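Local atomic coordinates of carboxysome assembly protein CcmN (Synechococcus elongatus, PDB entry 7D6C), a protein that is required for carboxysome formation, linking CcmM, which binds RuBisCO, to the hexameric shell protein CcmK2. Residues G72-A77 against Q90-A95. Numbering follows the deposited sequence.
Sequences GALLAA and QACLGA
Leu75 and Leu93 lie side by side and point the same way. Leu93 CD1 is the bump. It rests on the side of Leu75 formed by CG and CD1, 3.8 Å from Leu75 CD1 and equally near Leu75 CG. In Leu75, chi2 of 57° turns CD1 to this meeting point. The row continues to either side: Leu75 packs on Ile54 of strand 53-54 and Leu93 on Thr110 of strand 109-110. Ala73 CB sits over the backbone of Ala91, 3.9 Å from Ala91 O; the two methyls are farther apart.

The two segments run parallel, matching Leu74 with Cys92 and Leu75 with Leu93. They are successive coils of a left-handed parallel beta-helix, the fold of hexapeptide-repeat proteins. This is the N-terminal domain of CcmN, which interacts with CcmM; the C-terminal encapsulation peptide is absent. The contact joins strands 74-75 and 92-93 of one wall. Three backbone bonds hold the coils in step. Leu74 N binds Ala91 O at 2.9 Å, and Leu93 N binds Leu74 O at 3.0 Å. Ala76 N gives the straightest bond, to Leu93 O, with an N-H...O angle of 164°.

On the other face, Leu74 CD1 only brushes Cys92 SG, at 4.4 Å. Leu74 also packs on Val82 of a second subunit. Past the strands, the small Ala76 CB points toward the other coil and sits above the Gly94-Ala95 peptide, 4.1 Å from Ala95 CB. At the opposite end, the Gln90 chain bends at chi2 (-90°), and its OE1 lies 4.0 Å from Gly72 CA.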
ATOM      1  N   GLY F  72     -10.496  18.539  -3.296  1.00 52.21           N
ATOM      2  CA  GLY F  72     -11.471  17.550  -3.681  1.00 47.40           C
ATOM      3  C   GLY F  72     -10.892  16.311  -4.304  1.00 49.83           C
ATOM      4  O   GLY F  72     -11.658  15.397  -4.650  1.00 54.39           O
ATOM      5  N   ALA F  73      -9.574  16.252  -4.477  1.00 51.41           N
ATOM      6  CA  ALA F  73      -8.943  15.010  -4.898  1.00 50.49           C
ATOM      7  C   ALA F  73      -9.126  13.981  -3.808  1.00 50.33           C
ATOM      8  O   ALA F  73      -9.207  14.317  -2.623  1.00 50.96           O
ATOM      9  CB  ALA F  73      -7.455  15.198  -5.188  1.00 49.62           C
ATOM     10  N   LEU F  74      -9.219  12.720  -4.224  1.00 52.65           N
ATOM     11  CA  LEU F  74      -9.518  11.604  -3.343  1.00 49.62           C
ATOM     12  C   LEU F  74      -8.550  10.465  -3.620  1.00 51.96           C
ATOM     13  O   LEU F  74      -8.267  10.146  -4.777  1.00 53.06           O
ATOM     14  CB  LEU F  74     -10.942  11.115  -3.561  1.00 49.60           C
ATOM     15  CG  LEU F  74     -12.006  12.178  -3.409  1.00 48.34           C
ATOM     16  CD1 LEU F  74     -13.240  11.728  -4.125  1.00 46.95           C
ATOM     17  CD2 LEU F  74     -12.261  12.406  -1.932  1.00 50.92           C
ATOM     18  N   LEU F  75      -8.064   9.835  -2.560  1.00 50.93           N
ATOM     19  CA  LEU F  75      -7.128   8.730  -2.672  1.00 50.04           C
ATOM     20  C   LEU F  75      -7.742   7.530  -1.974  1.00 52.40           C
ATOM     21  O   LEU F  75      -8.015   7.588  -0.770  1.00 50.55           O
ATOM     22  CB  LEU F  75      -5.787   9.090  -2.030  1.00 52.11           C
ATOM     23  CG  LEU F  75      -4.696   9.833  -2.804  1.00 48.85           C
ATOM     24  CD1 LEU F  75      -5.196  11.146  -3.342  1.00 48.04           C
ATOM     25  CD2 LEU F  75      -3.560  10.087  -1.844  1.00 50.97           C
ATOM     26  N   ALA F  76      -7.965   6.448  -2.723  1.00 56.10           N
ATOM     27  CA  ALA F  76      -8.407   5.207  -2.101  1.00 53.24           C
ATOM     28  C   ALA F  76      -7.288   4.652  -1.236  1.00 53.15           C
ATOM     29  O   ALA F  76      -6.181   5.192  -1.184  1.00 56.14           O
ATOM     30  CB  ALA F  76      -8.826   4.186  -3.153  1.00 53.64           C
ATOM     31  N   ALA F  77      -7.577   3.549  -0.553  1.00 53.89           N
ATOM     32  CA  ALA F  77      -6.602   2.959   0.354  1.00 50.02           C
ATOM     33  C   ALA F  77      -5.307   2.597  -0.371  1.00 52.94           C
ATOM     34  O   ALA F  77      -5.305   2.254  -1.558  1.00 56.50           O
ATOM     35  CB  ALA F  77      -7.189   1.710   1.012  1.00 52.22           C
ATOM     36  N   GLN F  90     -10.267  17.600  -7.967  1.00 52.11           N
ATOM     37  CA  GLN F  90     -11.365  16.641  -8.120  1.00 55.39           C
ATOM     38  C   GLN F  90     -10.925  15.254  -8.608  1.00 56.42           C
ATOM     39  O   GLN F  90     -11.779  14.389  -8.893  1.00 52.84           O
ATOM     40  CB  GLN F  90     -12.451  17.175  -9.062  1.00 52.51           C
ATOM     41  CG  GLN F  90     -13.043  18.501  -8.629  1.00 61.60           C
ATOM     42  CD  GLN F  90     -14.248  18.356  -7.726  1.00 60.84           C
ATOM     43  OE1 GLN F  90     -14.128  17.890  -6.593  1.00 63.47           O
ATOM     44  NE2 GLN F  90     -15.409  18.804  -8.202  1.00 57.65           N
ATOM     45  N   ALA F  91      -9.627  14.990  -8.679  1.00 54.94           N
ATOM     46  CA  ALA F  91      -9.147  13.700  -9.155  1.00 55.69           C
ATOM     47  C   ALA F  91      -9.523  12.560  -8.194  1.00 55.38           C
ATOM     48  O   ALA F  91      -9.847  12.781  -7.023  1.00 53.05           O
ATOM     49  CB  ALA F  91      -7.628  13.751  -9.354  1.00 52.08           C
ATOM     50  N   CYS F  92      -9.464  11.325  -8.718  1.00 53.20           N
ATOM     51  CA  CYS F  92      -9.821  10.096  -7.998  1.00 52.91           C
ATOM     52  C   CYS F  92      -8.782   9.025  -8.287  1.00 54.46           C
ATOM     53  O   CYS F  92      -8.564   8.681  -9.453  1.00 54.36           O
ATOM     54  CB  CYS F  92     -11.178   9.562  -8.427  1.00 51.60           C
ATOM     55  SG  CYS F  92     -12.484  10.690  -8.282  1.00 64.65           S
ATOM     56  N   LEU F  93      -8.185   8.455  -7.240  1.00 50.12           N
ATOM     57  CA  LEU F  93      -7.082   7.513  -7.389  1.00 49.23           C
ATOM     58  C   LEU F  93      -7.497   6.166  -6.810  1.00 54.64           C
ATOM     59  O   LEU F  93      -7.706   6.047  -5.596  1.00 50.83           O
ATOM     60  CB  LEU F  93      -5.833   8.034  -6.692  1.00 51.57           C
ATOM     61  CG  LEU F  93      -5.315   9.421  -7.059  1.00 46.32           C
ATOM     62  CD1 LEU F  93      -3.895   9.552  -6.520  1.00 49.79           C
ATOM     63  CD2 LEU F  93      -5.346   9.612  -8.536  1.00 41.45           C
ATOM     64  N   GLY F  94      -7.596   5.152  -7.677  1.00 53.65           N
ATOM     65  CA  GLY F  94      -8.003   3.836  -7.231  1.00 52.81           C
ATOM     66  C   GLY F  94      -7.069   3.276  -6.176  1.00 51.10           C
ATOM     67  O   GLY F  94      -5.936   3.716  -6.012  1.00 51.78           O
ATOM     68  N   ALA F  95      -7.579   2.292  -5.438  1.00 52.62           N
ATOM     69  CA  ALA F  95      -6.768   1.572  -4.463  1.00 52.38           C
ATOM     70  C   ALA F  95      -5.439   1.123  -5.061  1.00 52.48           C
ATOM     71  O   ALA F  95      -5.370   0.636  -6.195  1.00 51.36           O
ATOM     72  CB  ALA F  95      -7.537   0.358  -3.937  1.00 46.97           C
TER